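Aspartate--tRNA(Asp/Asn) ligase (Thermus thermophilus, PDB 1N9W) attaches L-aspartate, activated with ATP, to both tRNA(Asp) and tRNA(Asn) with similar efficiency, as a non-discriminating class II synthetase. Local coordinates at residues Leu35-Ser40 against Lys120-Leu125; Val42-Thr47 against Val66-Ala71; Gly48-Pro53 against Lys80-Leu85; Leu54-Leu59 against Glu90-Glu95; Leu125-Ala130 against Gly250-Leu255. All coordinates share one frame; numbering follows the deposited sequence.

Contact 1. Residues Leu35-Ser40 against Lys120-Leu125; sequences LLRDRS and KARAPL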
# COMPACT_ATOMS: atom_id res chain seq x y z
N LEU B 35 4.78 -34.72 3.33
CA LEU B 35 4.33 -33.77 2.35
C LEU B 35 4.81 -32.46 2.96
O LEU B 35 4.37 -32.10 4.05
CB LEU B 35 2.81 -33.79 2.25
CG LEU B 35 2.33 -33.21 0.94
CD1 LEU B 35 2.54 -34.24 -0.17
CD2 LEU B 35 0.86 -32.82 1.05
N LEU B 36 5.72 -31.77 2.28
CA LEU B 36 6.25 -30.50 2.79
C LEU B 36 5.67 -29.37 1.98
O LEU B 36 5.63 -29.46 0.75
CB LEU B 36 7.79 -30.46 2.67
CG LEU B 36 8.51 -29.21 3.18
CD1 LEU B 36 9.95 -29.56 3.61
CD2 LEU B 36 8.53 -28.13 2.10
N ARG B 37 5.19 -28.32 2.63
CA ARG B 37 4.69 -27.22 1.82
C ARG B 37 5.34 -25.90 2.16
O ARG B 37 5.53 -25.56 3.33
CB ARG B 37 3.17 -27.07 1.94
CG ARG B 37 2.72 -26.51 3.23
CD ARG B 37 1.43 -25.70 3.21
NE ARG B 37 1.51 -25.06 4.52
CZ ARG B 37 1.10 -25.60 5.66
NH1 ARG B 37 0.50 -26.79 5.68
NH2 ARG B 37 1.46 -25.03 6.80
N ASP B 38 5.71 -25.16 1.13
CA ASP B 38 6.29 -23.86 1.39
C ASP B 38 5.32 -22.83 0.78
O ASP B 38 4.20 -23.20 0.41
CB ASP B 38 7.76 -23.75 0.88
CG ASP B 38 7.92 -24.01 -0.61
OD1 ASP B 38 6.95 -23.78 -1.36
OD2 ASP B 38 9.04 -24.40 -1.03
N ARG B 39 5.72 -21.57 0.73
CA ARG B 39 4.83 -20.54 0.21
C ARG B 39 4.45 -20.75 -1.24
O ARG B 39 3.51 -20.13 -1.74
CB ARG B 39 5.45 -19.15 0.41
CG ARG B 39 6.82 -18.93 -0.24
CD ARG B 39 7.35 -17.53 0.08
NE ARG B 39 8.52 -17.16 -0.71
CZ ARG B 39 9.77 -17.45 -0.39
NH1 ARG B 39 10.04 -18.12 0.72
NH2 ARG B 39 10.76 -17.07 -1.19
N SER B 40 5.15 -21.65 -1.92
CA SER B 40 4.88 -21.89 -3.35
C SER B 40 4.19 -23.22 -3.66
O SER B 40 3.85 -23.47 -4.81
CB SER B 40 6.18 -21.82 -4.17
OG SER B 40 6.98 -22.96 -3.93
N LYS B 120 -5.46 -23.44 -0.24
CA LYS B 120 -6.68 -22.83 -0.71
C LYS B 120 -7.15 -21.71 0.20
O LYS B 120 -7.75 -20.75 -0.25
CB LYS B 120 -7.78 -23.87 -0.85
CG LYS B 120 -7.55 -24.86 -1.98
CD LYS B 120 -8.73 -25.81 -2.10
CE LYS B 120 -8.52 -26.84 -3.20
NZ LYS B 120 -9.68 -27.76 -3.28
N ALA B 121 -6.86 -21.83 1.49
CA ALA B 121 -7.27 -20.80 2.43
C ALA B 121 -6.45 -19.52 2.28
O ALA B 121 -6.99 -18.42 2.43
CB ALA B 121 -7.15 -21.33 3.86
N ARG B 122 -5.17 -19.66 1.96
CA ARG B 122 -4.26 -18.52 1.81
C ARG B 122 -4.30 -17.89 0.40
O ARG B 122 -4.01 -16.71 0.23
CB ARG B 122 -2.81 -18.98 2.07
CG ARG B 122 -2.05 -19.31 0.78
CD ARG B 122 -1.29 -20.65 0.76
NE ARG B 122 -0.09 -20.66 1.57
CZ ARG B 122 0.98 -21.42 1.32
NH1 ARG B 122 1.03 -22.22 0.27
NH2 ARG B 122 2.03 -21.36 2.13
N ALA B 123 -4.65 -18.71 -0.59
CA ALA B 123 -4.67 -18.26 -1.98
C ALA B 123 -5.42 -16.95 -2.29
O ALA B 123 -4.91 -16.11 -3.03
CB ALA B 123 -5.18 -19.39 -2.88
N PRO B 124 -6.63 -16.76 -1.74
CA PRO B 124 -7.36 -15.52 -2.03
C PRO B 124 -6.60 -14.26 -1.57
O PRO B 124 -6.70 -13.20 -2.20
CB PRO B 124 -8.67 -15.70 -1.25
CG PRO B 124 -8.85 -17.19 -1.22
CD PRO B 124 -7.45 -17.68 -0.93
N LEU B 125 -5.85 -14.37 -0.48
CA LEU B 125 -5.09 -13.24 0.02
C LEU B 125 -3.89 -12.94 -0.89
O LEU B 125 -3.50 -11.79 -1.07
CB LEU B 125 -4.62 -13.51 1.47
CG LEU B 125 -5.71 -13.73 2.53
CD1 LEU B 125 -5.08 -13.99 3.90
CD2 LEU B 125 -6.61 -12.50 2.60
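Arg122 reaches from helix 119-141 to the end of strand 31-38, where its guanidinium meets the carbonyl oxygen of Asp38 edge-on and in plane. NH1 and NH2 of Arg122 are each 3.3 Å from Asp38 O, a two-pronged grip made of two weak hydrogen bonds, both at 150°. The chain is bent at chi2 and chi3 to bring the group there, and Arg39 O lies over one of its faces. This buried end is the close-packed part, with Arg39 CA 3.5 Å from Arg122 NH2. NH2 of Arg122 also donates to Val189 O of the second subunit, and the nearby like charge of Arg37 is probably offset by its salt bridge to Glu56. The looser side is that of the partly exposed Arg39 and Ser40, whose side chains turn from the helix, Arg39 going to Glu191 and Asp143 of the second subunit. Asp38 OD1 takes Ser40 N at 2.8 Å, closing an Asx turn. With a leucine in place of Arg122, Asp38 O and Val189 O of the second subunit would probably both lose a donor. Such a contact belongs to the junction between the OB-fold anticodon-binding domain and the class II catalytic domain, set here against the dimer interface.

Contact 2. Residues Val42-Thr47 against Val66-Ala71; sequences VVQVVT and VENAKA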
# COMPACT_ATOMS: atom_id res chain seq x y z
N VAL B 42 3.31 -27.69 -2.44
CA VAL B 42 3.62 -28.88 -1.66
C VAL B 42 4.45 -29.88 -2.44
O VAL B 42 4.30 -30.03 -3.66
CB VAL B 42 2.34 -29.61 -1.14
CG1 VAL B 42 1.48 -28.66 -0.31
CG2 VAL B 42 1.54 -30.17 -2.31
N VAL B 43 5.34 -30.56 -1.74
CA VAL B 43 6.18 -31.57 -2.36
C VAL B 43 6.30 -32.80 -1.45
O VAL B 43 6.36 -32.68 -0.22
CB VAL B 43 7.59 -31.02 -2.68
CG1 VAL B 43 8.35 -30.68 -1.38
CG2 VAL B 43 8.36 -32.04 -3.50
N GLN B 44 6.32 -33.98 -2.07
CA GLN B 44 6.45 -35.23 -1.35
C GLN B 44 7.93 -35.39 -1.01
O GLN B 44 8.81 -35.13 -1.83
CB GLN B 44 5.98 -36.42 -2.21
CG GLN B 44 6.02 -37.78 -1.47
CD GLN B 44 5.38 -38.94 -2.24
OE1 GLN B 44 6.03 -39.61 -3.06
NE2 GLN B 44 4.10 -39.18 -1.97
N VAL B 45 8.20 -35.79 0.23
CA VAL B 45 9.57 -36.00 0.67
C VAL B 45 9.58 -37.44 1.14
O VAL B 45 8.66 -37.88 1.83
CB VAL B 45 9.94 -35.04 1.83
CG1 VAL B 45 11.27 -35.44 2.45
CG2 VAL B 45 10.03 -33.62 1.31
N VAL B 46 10.60 -38.18 0.73
CA VAL B 46 10.71 -39.57 1.13
C VAL B 46 11.90 -39.76 2.05
O VAL B 46 13.03 -39.39 1.72
CB VAL B 46 10.85 -40.51 -0.11
CG1 VAL B 46 10.89 -41.96 0.35
CG2 VAL B 46 9.69 -40.31 -1.07
N THR B 47 11.64 -40.34 3.21
CA THR B 47 12.68 -40.61 4.17
C THR B 47 12.35 -41.97 4.81
O THR B 47 11.61 -42.76 4.22
CB THR B 47 12.74 -39.45 5.22
OG1 THR B 47 13.88 -39.63 6.08
CG2 THR B 47 11.47 -39.39 6.06
N VAL B 66 13.82 -36.32 -7.51
CA VAL B 66 13.57 -37.47 -8.36
C VAL B 66 12.19 -37.38 -9.02
O VAL B 66 11.20 -36.99 -8.40
CB VAL B 66 13.67 -38.77 -7.54
CG1 VAL B 66 13.32 -39.98 -8.40
CG2 VAL B 66 15.09 -38.91 -6.99
N GLU B 67 12.15 -37.75 -10.30
CA GLU B 67 10.94 -37.73 -11.09
C GLU B 67 9.93 -38.74 -10.54
O GLU B 67 10.30 -39.84 -10.15
CB GLU B 67 11.27 -38.09 -12.54
CG GLU B 67 10.26 -37.60 -13.54
CD GLU B 67 10.53 -38.09 -14.96
OE1 GLU B 67 11.72 -38.31 -15.31
OE2 GLU B 67 9.55 -38.23 -15.72
N ASN B 68 8.66 -38.36 -10.51
CA ASN B 68 7.62 -39.26 -10.01
C ASN B 68 6.24 -38.68 -10.28
O ASN B 68 5.70 -37.91 -9.47
CB ASN B 68 7.81 -39.51 -8.51
CG ASN B 68 6.84 -40.55 -7.98
OD1 ASN B 68 5.95 -41.01 -8.69
ND2 ASN B 68 7.02 -40.93 -6.71
N ALA B 69 5.68 -39.06 -11.42
CA ALA B 69 4.37 -38.58 -11.88
C ALA B 69 3.21 -38.76 -10.91
O ALA B 69 2.26 -37.97 -10.93
CB ALA B 69 4.02 -39.26 -13.20
N LYS B 70 3.28 -39.78 -10.08
CA LYS B 70 2.21 -40.03 -9.13
C LYS B 70 2.15 -38.97 -8.03
O LYS B 70 1.08 -38.62 -7.55
CB LYS B 70 2.38 -41.43 -8.51
CG LYS B 70 1.14 -41.97 -7.80
CD LYS B 70 1.44 -43.30 -7.11
CE LYS B 70 0.20 -43.89 -6.44
NZ LYS B 70 0.52 -45.15 -5.68
N ALA B 71 3.32 -38.45 -7.65
CA ALA B 71 3.42 -37.44 -6.61
C ALA B 71 2.97 -36.06 -7.07
O ALA B 71 3.00 -35.76 -8.26
CB ALA B 71 4.85 -37.38 -6.09
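Gln44 and Ala71 bring the two backbones nearest, with CA atoms 6.5 Å apart; strand 41-47 does not pair with residues 66-71, because strand 75-79 runs between strands 41-47 and 58-67 and shares backbone hydrogen bonds with Gln44 and Val46. Residues 66-71 leave strand 58-67 at Glu67 and fold into a type I turn from Asn68 to Ala71, closed by Ala71 N to Asn68 O at 3.0 Å. Across the contact, Gln44 lies alongside the methyl of Ala71: its CB and its CD are each 4.2 Å from Ala71 CB. With CG anti to the backbone N (chi1 -177°) and the chain extended beyond it, the amide of Gln44 is carried out past that methyl towards Asn68. The two amide planes stand 66° apart, so the groups approach without stacking. Asn68 is tied down on its own side. Its OD1 accepts Lys70 N at 3.3 Å from above the carbonyl plane, which makes an Asx turn, and its ND2 donates to Glu76. Gln44, Asn68 and Glu76 are all positions that interact with tRNA. The chemistry is thus apolar where the Ala71 methyl packs beside the stem of Gln44, while the two amides come near each other without a hydrogen bond; Asn68 is fixed by its turn and by Glu76, consistent with its interaction with tRNA, whereas Gln44 meets this segment through packing.

Contact 3. Residues Gly48-Pro53 against Lys80-Leu85; sequences GGLKLP and KEVEVL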
# COMPACT_ATOMS: atom_id res chain seq x y z
N GLY B 48 12.91 -42.24 6.00
CA GLY B 48 12.65 -43.52 6.66
C GLY B 48 13.42 -43.63 7.97
O GLY B 48 14.44 -42.96 8.16
N GLY B 49 12.93 -44.47 8.88
CA GLY B 49 13.58 -44.69 10.16
C GLY B 49 13.73 -43.50 11.09
O GLY B 49 14.50 -43.55 12.05
N LEU B 50 13.00 -42.42 10.84
CA LEU B 50 13.10 -41.25 11.70
C LEU B 50 11.99 -41.20 12.73
O LEU B 50 10.98 -41.88 12.60
CB LEU B 50 13.04 -39.97 10.86
CG LEU B 50 14.04 -39.77 9.73
CD1 LEU B 50 13.76 -38.43 9.06
CD2 LEU B 50 15.47 -39.82 10.26
N LYS B 51 12.19 -40.40 13.76
CA LYS B 51 11.17 -40.21 14.77
C LYS B 51 10.48 -38.95 14.25
O LYS B 51 10.93 -37.84 14.51
CB LYS B 51 11.81 -39.97 16.14
CG LYS B 51 12.69 -41.12 16.59
CD LYS B 51 13.22 -40.90 18.00
CE LYS B 51 14.04 -42.08 18.46
NZ LYS B 51 14.38 -41.94 19.90
N LEU B 52 9.41 -39.15 13.50
CA LEU B 52 8.68 -38.04 12.89
C LEU B 52 7.99 -37.09 13.86
O LEU B 52 7.38 -37.51 14.84
CB LEU B 52 7.66 -38.59 11.88
CG LEU B 52 8.26 -39.36 10.69
CD1 LEU B 52 7.13 -39.96 9.85
CD2 LEU B 52 9.13 -38.41 9.84
N PRO B 53 8.08 -35.77 13.59
CA PRO B 53 7.45 -34.75 14.43
C PRO B 53 5.99 -34.63 14.00
O PRO B 53 5.60 -35.25 13.00
CB PRO B 53 8.26 -33.50 14.10
CG PRO B 53 8.51 -33.67 12.63
CD PRO B 53 8.86 -35.15 12.50
N LYS B 80 18.06 -36.78 2.42
CA LYS B 80 19.35 -37.27 2.87
C LYS B 80 19.42 -36.80 4.33
O LYS B 80 20.13 -37.38 5.17
CB LYS B 80 20.49 -36.61 2.07
CG LYS B 80 20.23 -36.52 0.57
CD LYS B 80 20.49 -37.83 -0.16
CE LYS B 80 21.98 -38.09 -0.30
NZ LYS B 80 22.23 -39.35 -1.06
N GLU B 81 18.67 -35.75 4.62
CA GLU B 81 18.65 -35.19 5.97
C GLU B 81 17.35 -34.44 6.24
O GLU B 81 16.82 -33.75 5.37
CB GLU B 81 19.86 -34.25 6.13
CG GLU B 81 19.83 -33.33 7.34
CD GLU B 81 21.13 -32.53 7.49
OE1 GLU B 81 21.76 -32.20 6.46
OE2 GLU B 81 21.50 -32.21 8.64
N VAL B 82 16.82 -34.61 7.44
CA VAL B 82 15.60 -33.93 7.83
C VAL B 82 15.86 -33.28 9.19
O VAL B 82 16.21 -33.97 10.15
CB VAL B 82 14.39 -34.91 7.89
CG1 VAL B 82 13.14 -34.19 8.35
CG2 VAL B 82 14.15 -35.51 6.51
N GLU B 83 15.74 -31.96 9.25
CA GLU B 83 15.95 -31.20 10.48
C GLU B 83 14.64 -30.51 10.86
O GLU B 83 14.02 -29.84 10.04
CB GLU B 83 17.05 -30.13 10.29
CG GLU B 83 17.27 -29.25 11.54
CD GLU B 83 18.31 -28.13 11.36
OE1 GLU B 83 18.60 -27.43 12.36
OE2 GLU B 83 18.85 -27.94 10.25
N VAL B 84 14.21 -30.70 12.11
CA VAL B 84 12.99 -30.08 12.59
C VAL B 84 13.40 -28.75 13.18
O VAL B 84 14.09 -28.70 14.19
CB VAL B 84 12.32 -30.95 13.68
CG1 VAL B 84 10.92 -30.42 14.00
CG2 VAL B 84 12.24 -32.39 13.20
N LEU B 85 13.00 -27.66 12.53
CA LEU B 85 13.35 -26.31 12.99
C LEU B 85 12.47 -25.86 14.15
O LEU B 85 12.91 -25.11 15.01
CB LEU B 85 13.21 -25.33 11.82
CG LEU B 85 14.04 -25.69 10.59
CD1 LEU B 85 13.67 -24.79 9.41
CD2 LEU B 85 15.53 -25.56 10.94
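Leu50 and Pro53 face Val82 and Val84 as the loop 48-53 runs in the same general direction as strand 81-84, with CA atoms 8.6 Å apart at Leu50 and Val82 and 7.5 Å apart at Pro53 and Val84. The spacing leaves room for side chains, and two apolar pairs fill it. At one end Leu50 sends its CD1 methyl obliquely onto the branch of Val82, 3.8 Å from Val82 CB and 3.9 Å from Val82 CG2; with CG anti to the carbonyl carbon (chi1 -57°), the leucine points CD1 at Val82. This is the margin of the OB-fold barrel: the loop linking strands 41-47 and 58-67 lies alongside the strand that pairs with 58-67, and that strand enters through a classic beta bulge, Lys80 and Glu81 both facing Arg62. Further on, Pro53 and Val84 slide past each other in opposite directions. Pro53 CG is 4.0 Å from Val84 CG2 and Pro53 CB is 4.1 Å from Val84 CG1, so both valine methyls take part. With CG1 of Val84 anti to the backbone N (chi1 -170°), its two methyls are spread along the proline ring. Leu59 of the neighbouring strand touches Pro53 and Val84 alike, whereas Leu50 remains exposed to solvent.

Contact 4. Residues Leu54-Leu59 against Glu90-Glu95; sequences LPESAL and EPTPVE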
# COMPACT_ATOMS: atom_id res chain seq x y z
N LEU B 54 5.19 -33.85 14.72
CA LEU B 54 3.78 -33.70 14.38
C LEU B 54 3.56 -32.81 13.15
O LEU B 54 4.46 -32.09 12.72
CB LEU B 54 3.00 -33.10 15.57
CG LEU B 54 2.72 -34.00 16.78
CD1 LEU B 54 2.14 -33.18 17.97
CD2 LEU B 54 1.76 -35.11 16.37
N PRO B 55 2.35 -32.88 12.56
CA PRO B 55 2.05 -32.05 11.39
C PRO B 55 2.16 -30.58 11.80
O PRO B 55 1.94 -30.23 12.97
CB PRO B 55 0.61 -32.45 11.05
CG PRO B 55 0.55 -33.88 11.49
CD PRO B 55 1.30 -33.88 12.80
N GLU B 56 2.50 -29.74 10.83
CA GLU B 56 2.67 -28.30 11.01
C GLU B 56 3.99 -27.93 11.70
O GLU B 56 4.16 -26.80 12.16
CB GLU B 56 1.48 -27.67 11.75
CG GLU B 56 0.22 -27.50 10.88
CD GLU B 56 0.51 -26.92 9.49
OE1 GLU B 56 1.25 -25.92 9.38
OE2 GLU B 56 -0.01 -27.48 8.50
N SER B 57 4.91 -28.88 11.79
CA SER B 57 6.22 -28.58 12.37
C SER B 57 6.99 -27.89 11.25
O SER B 57 6.79 -28.20 10.07
CB SER B 57 6.95 -29.86 12.79
OG SER B 57 6.50 -30.34 14.05
N ALA B 58 7.86 -26.95 11.61
CA ALA B 58 8.67 -26.26 10.61
C ALA B 58 9.88 -27.15 10.36
O ALA B 58 10.52 -27.60 11.30
CB ALA B 58 9.10 -24.89 11.12
N LEU B 59 10.18 -27.39 9.09
CA LEU B 59 11.29 -28.27 8.74
C LEU B 59 12.26 -27.74 7.69
O LEU B 59 11.98 -26.82 6.92
CB LEU B 59 10.75 -29.58 8.18
CG LEU B 59 9.67 -30.39 8.86
CD1 LEU B 59 9.33 -31.55 7.93
CD2 LEU B 59 10.12 -30.89 10.21
N GLU B 90 1.01 -29.78 19.59
CA GLU B 90 -0.30 -30.41 19.64
C GLU B 90 -0.86 -30.68 18.24
O GLU B 90 -0.50 -30.01 17.26
CB GLU B 90 -1.30 -29.52 20.38
CG GLU B 90 -0.93 -29.12 21.81
CD GLU B 90 -0.96 -30.27 22.79
OE1 GLU B 90 -1.94 -31.06 22.76
OE2 GLU B 90 -0.03 -30.38 23.62
N PRO B 91 -1.75 -31.68 18.13
CA PRO B 91 -2.35 -32.00 16.83
C PRO B 91 -3.21 -30.81 16.42
O PRO B 91 -3.83 -30.17 17.27
CB PRO B 91 -3.18 -33.24 17.14
CG PRO B 91 -2.39 -33.90 18.24
CD PRO B 91 -2.06 -32.72 19.12
N THR B 92 -3.25 -30.51 15.13
CA THR B 92 -4.05 -29.38 14.66
C THR B 92 -5.53 -29.66 14.94
O THR B 92 -6.01 -30.77 14.73
CB THR B 92 -3.86 -29.15 13.16
OG1 THR B 92 -4.10 -30.36 12.44
CG2 THR B 92 -2.44 -28.67 12.88
N PRO B 93 -6.25 -28.64 15.43
CA PRO B 93 -7.68 -28.76 15.75
C PRO B 93 -8.45 -29.38 14.59
O PRO B 93 -9.39 -30.15 14.79
CB PRO B 93 -8.09 -27.32 16.01
CG PRO B 93 -6.85 -26.74 16.62
CD PRO B 93 -5.77 -27.28 15.71
N VAL B 94 -8.05 -29.03 13.37
CA VAL B 94 -8.69 -29.55 12.17
C VAL B 94 -7.58 -29.98 11.20
O VAL B 94 -6.51 -29.37 11.18
CB VAL B 94 -9.58 -28.47 11.50
CG1 VAL B 94 -10.09 -28.97 10.15
CG2 VAL B 94 -10.76 -28.14 12.41
N GLU B 95 -7.83 -31.03 10.43
CA GLU B 95 -6.84 -31.50 9.47
C GLU B 95 -6.65 -30.45 8.38
O GLU B 95 -7.46 -30.36 7.45
CB GLU B 95 -7.26 -32.83 8.83
CG GLU B 95 -7.14 -34.05 9.72
CD GLU B 95 -7.41 -35.35 8.96
OE1 GLU B 95 -8.52 -35.50 8.41
OE2 GLU B 95 -6.50 -36.21 8.91
O HOH W 1 -0.15 -31.16 14.64
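Leu54 and Glu56 reach residues 90-95 through similar first torsions: CG stands anti to the carbonyl carbon in both, at chi1 -73° for Leu54 and -75° for Glu56. Leu54 thereby lays CD1 against the main chain at the start of the opposite segment, 3.9 Å from Glu90 C, and reaches the ring of the next residue with CD1 4.4 Å from Pro91 CD. The first torsion likewise sets Glu56 CG against the methyl of Thr92, and the bend at chi2 (-45°) turns the carboxylate aside, toward salt bridges with Arg37 and Arg117. Glu56 CG is 3.5 Å from Thr92 CG2, the two side chains crossing at about a right angle. A water joins the backbones beside this pair. It donates to Pro55 O at 2.8 Å and to Glu90 O at 2.9 Å, and accepts weakly from Thr92 N, so polar groups that the side chains leave apart are linked. Each segment also braces itself. Residues 54-57 form a type II turn with positive phi at Glu56, and Ser57 OG donates to Leu54 O at 3.0 Å across it. Opposite, Thr92 OG1 donates to Val94 O at 2.9 Å, from well above the carbonyl plane. Tyr382 of the second subunit packs on Thr92 and Pro93. The turn leads into a strand of the OB-fold, and the segment it meets is the irregular linker towards the catalytic domain, so this is where the anticodon-binding OB-fold passes into the linker, close to the second subunit.

Contact 5. Residues Leu125-Ala130 against Gly250-Leu255; sequences LKVQAA and GDEIRL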
# COMPACT_ATOMS: atom_id res chain seq x y z
N LEU B 125 -5.85 -14.37 -0.48
CA LEU B 125 -5.09 -13.24 0.02
C LEU B 125 -3.89 -12.94 -0.89
O LEU B 125 -3.50 -11.79 -1.07
CB LEU B 125 -4.62 -13.51 1.47
CG LEU B 125 -5.71 -13.73 2.53
CD1 LEU B 125 -5.08 -13.99 3.90
CD2 LEU B 125 -6.61 -12.50 2.60
N LYS B 126 -3.33 -14.00 -1.46
CA LYS B 126 -2.19 -13.88 -2.36
C LYS B 126 -2.67 -13.19 -3.64
O LYS B 126 -1.99 -12.33 -4.20
CB LYS B 126 -1.64 -15.28 -2.68
CG LYS B 126 -0.42 -15.32 -3.60
CD LYS B 126 0.77 -14.61 -2.99
CE LYS B 126 2.03 -14.81 -3.83
NZ LYS B 126 3.13 -13.88 -3.39
N VAL B 127 -3.87 -13.56 -4.09
CA VAL B 127 -4.44 -12.97 -5.28
C VAL B 127 -4.78 -11.50 -5.01
O VAL B 127 -4.54 -10.64 -5.85
CB VAL B 127 -5.70 -13.77 -5.73
CG1 VAL B 127 -6.43 -13.04 -6.86
CG2 VAL B 127 -5.28 -15.16 -6.21
N GLN B 128 -5.30 -11.22 -3.82
CA GLN B 128 -5.64 -9.84 -3.46
C GLN B 128 -4.40 -8.94 -3.48
O GLN B 128 -4.47 -7.80 -3.92
CB GLN B 128 -6.27 -9.78 -2.08
CG GLN B 128 -6.76 -8.39 -1.70
CD GLN B 128 -7.37 -8.36 -0.33
OE1 GLN B 128 -6.69 -8.11 0.67
NE2 GLN B 128 -8.67 -8.64 -0.26
N ALA B 129 -3.28 -9.46 -2.98
CA ALA B 129 -2.06 -8.69 -2.95
C ALA B 129 -1.65 -8.38 -4.37
O ALA B 129 -1.12 -7.30 -4.67
CB ALA B 129 -0.94 -9.46 -2.23
N ALA B 130 -1.89 -9.32 -5.28
CA ALA B 130 -1.53 -9.08 -6.67
C ALA B 130 -2.44 -7.99 -7.24
O ALA B 130 -1.95 -7.05 -7.86
CB ALA B 130 -1.64 -10.38 -7.47
N GLY B 250 -0.89 -16.83 -10.78
CA GLY B 250 -1.52 -17.83 -11.62
C GLY B 250 -1.86 -19.11 -10.90
O GLY B 250 -3.00 -19.59 -10.97
N ASP B 251 -0.89 -19.68 -10.19
CA ASP B 251 -1.12 -20.92 -9.46
C ASP B 251 -2.27 -20.84 -8.48
O ASP B 251 -3.05 -21.78 -8.35
CB ASP B 251 0.15 -21.35 -8.72
CG ASP B 251 1.28 -21.67 -9.66
OD1 ASP B 251 1.00 -22.09 -10.81
OD2 ASP B 251 2.46 -21.51 -9.27
N GLU B 252 -2.37 -19.71 -7.78
CA GLU B 252 -3.44 -19.51 -6.83
C GLU B 252 -4.79 -19.52 -7.55
O GLU B 252 -5.75 -20.16 -7.12
CB GLU B 252 -3.25 -18.18 -6.09
CG GLU B 252 -2.23 -18.17 -4.94
CD GLU B 252 -0.77 -18.23 -5.39
OE1 GLU B 252 -0.45 -17.78 -6.51
OE2 GLU B 252 0.06 -18.70 -4.60
N ILE B 253 -4.85 -18.80 -8.67
CA ILE B 253 -6.09 -18.74 -9.43
C ILE B 253 -6.51 -20.13 -9.91
O ILE B 253 -7.66 -20.52 -9.73
CB ILE B 253 -5.92 -17.79 -10.62
CG1 ILE B 253 -5.81 -16.35 -10.09
CG2 ILE B 253 -7.08 -17.94 -11.60
CD1 ILE B 253 -5.31 -15.34 -11.09
N ARG B 254 -5.57 -20.87 -10.49
CA ARG B 254 -5.86 -22.21 -10.96
C ARG B 254 -6.21 -23.17 -9.82
O ARG B 254 -7.11 -23.99 -9.95
CB ARG B 254 -4.68 -22.76 -11.76
CG ARG B 254 -4.54 -22.15 -13.14
CD ARG B 254 -3.46 -22.87 -13.94
NE ARG B 254 -2.11 -22.54 -13.47
CZ ARG B 254 -1.51 -21.38 -13.71
NH1 ARG B 254 -2.14 -20.44 -14.41
NH2 ARG B 254 -0.28 -21.16 -13.27
N LEU B 255 -5.50 -23.05 -8.71
CA LEU B 255 -5.75 -23.91 -7.56
C LEU B 255 -7.19 -23.78 -7.07
O LEU B 255 -7.85 -24.78 -6.77
CB LEU B 255 -4.78 -23.56 -6.43
CG LEU B 255 -5.06 -24.16 -5.06
CD1 LEU B 255 -4.72 -25.65 -5.06
CD2 LEU B 255 -4.25 -23.41 -4.01
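Glu252 offers one face of its carboxylate to Lys126, whose CG sits over the flat group, 3.4 Å from Glu252 CD and at similar distances from both oxygens, 3.6 Å to OE2 and 3.8 Å to OE1. The second flat group lies within helix 250-255: Gly250 O is 3.6 Å above the guanidinium plane of Arg254, over its centre, and Arg254 NH2 makes a salt bridge to Asp251 OD1. The axes of helices 125-130 and 250-255 approach to 9.3 Å at 134° between their N-to-C directions, about halfway between perpendicular and antiparallel. Between them Val127 CG2 wedges in, 3.6 Å from Glu252 CB and 4.1 Å from Ile253 CG1. Lys126 bends at chi2 and turns its ammonium group aside to the second subunit, where NZ makes a weak bond to Thr145. Were Glu252 replaced by an alanine, the flat cover over Lys126 CG would be gone and the lysine stem would probably be freer to turn. Although the charges are opposite, NZ of Lys126 and OE2 of Glu252 stay 5.8 Å apart, so any attraction acts at a distance, and the two helices of the catalytic domain meet through aliphatic carbon and the flat side of an acid.

Overall arrangement
From the N terminus, the chain enters the OB-fold, and strand 31-38 opens a loop of 79 intervening residues, closed by contact 1 on helix 119-141. Contacts 2, 3 and 4 are all nested inside. They cross one another pairwise: the second segment of each follows the first segment of the next, so the strands 41-47, 58-67 and 81-84 and their connecting loops are interleaved. Contact 4 adds the linker and is joined to contact 1 by Arg37 and Glu56. After contact 1 closes, contact 5 opens on the same helix, sharing Leu125, and runs to helix 250-255 within the catalytic domain. Contacts 1, 4 and 5, and contact 3 through Leu85, touch the second subunit.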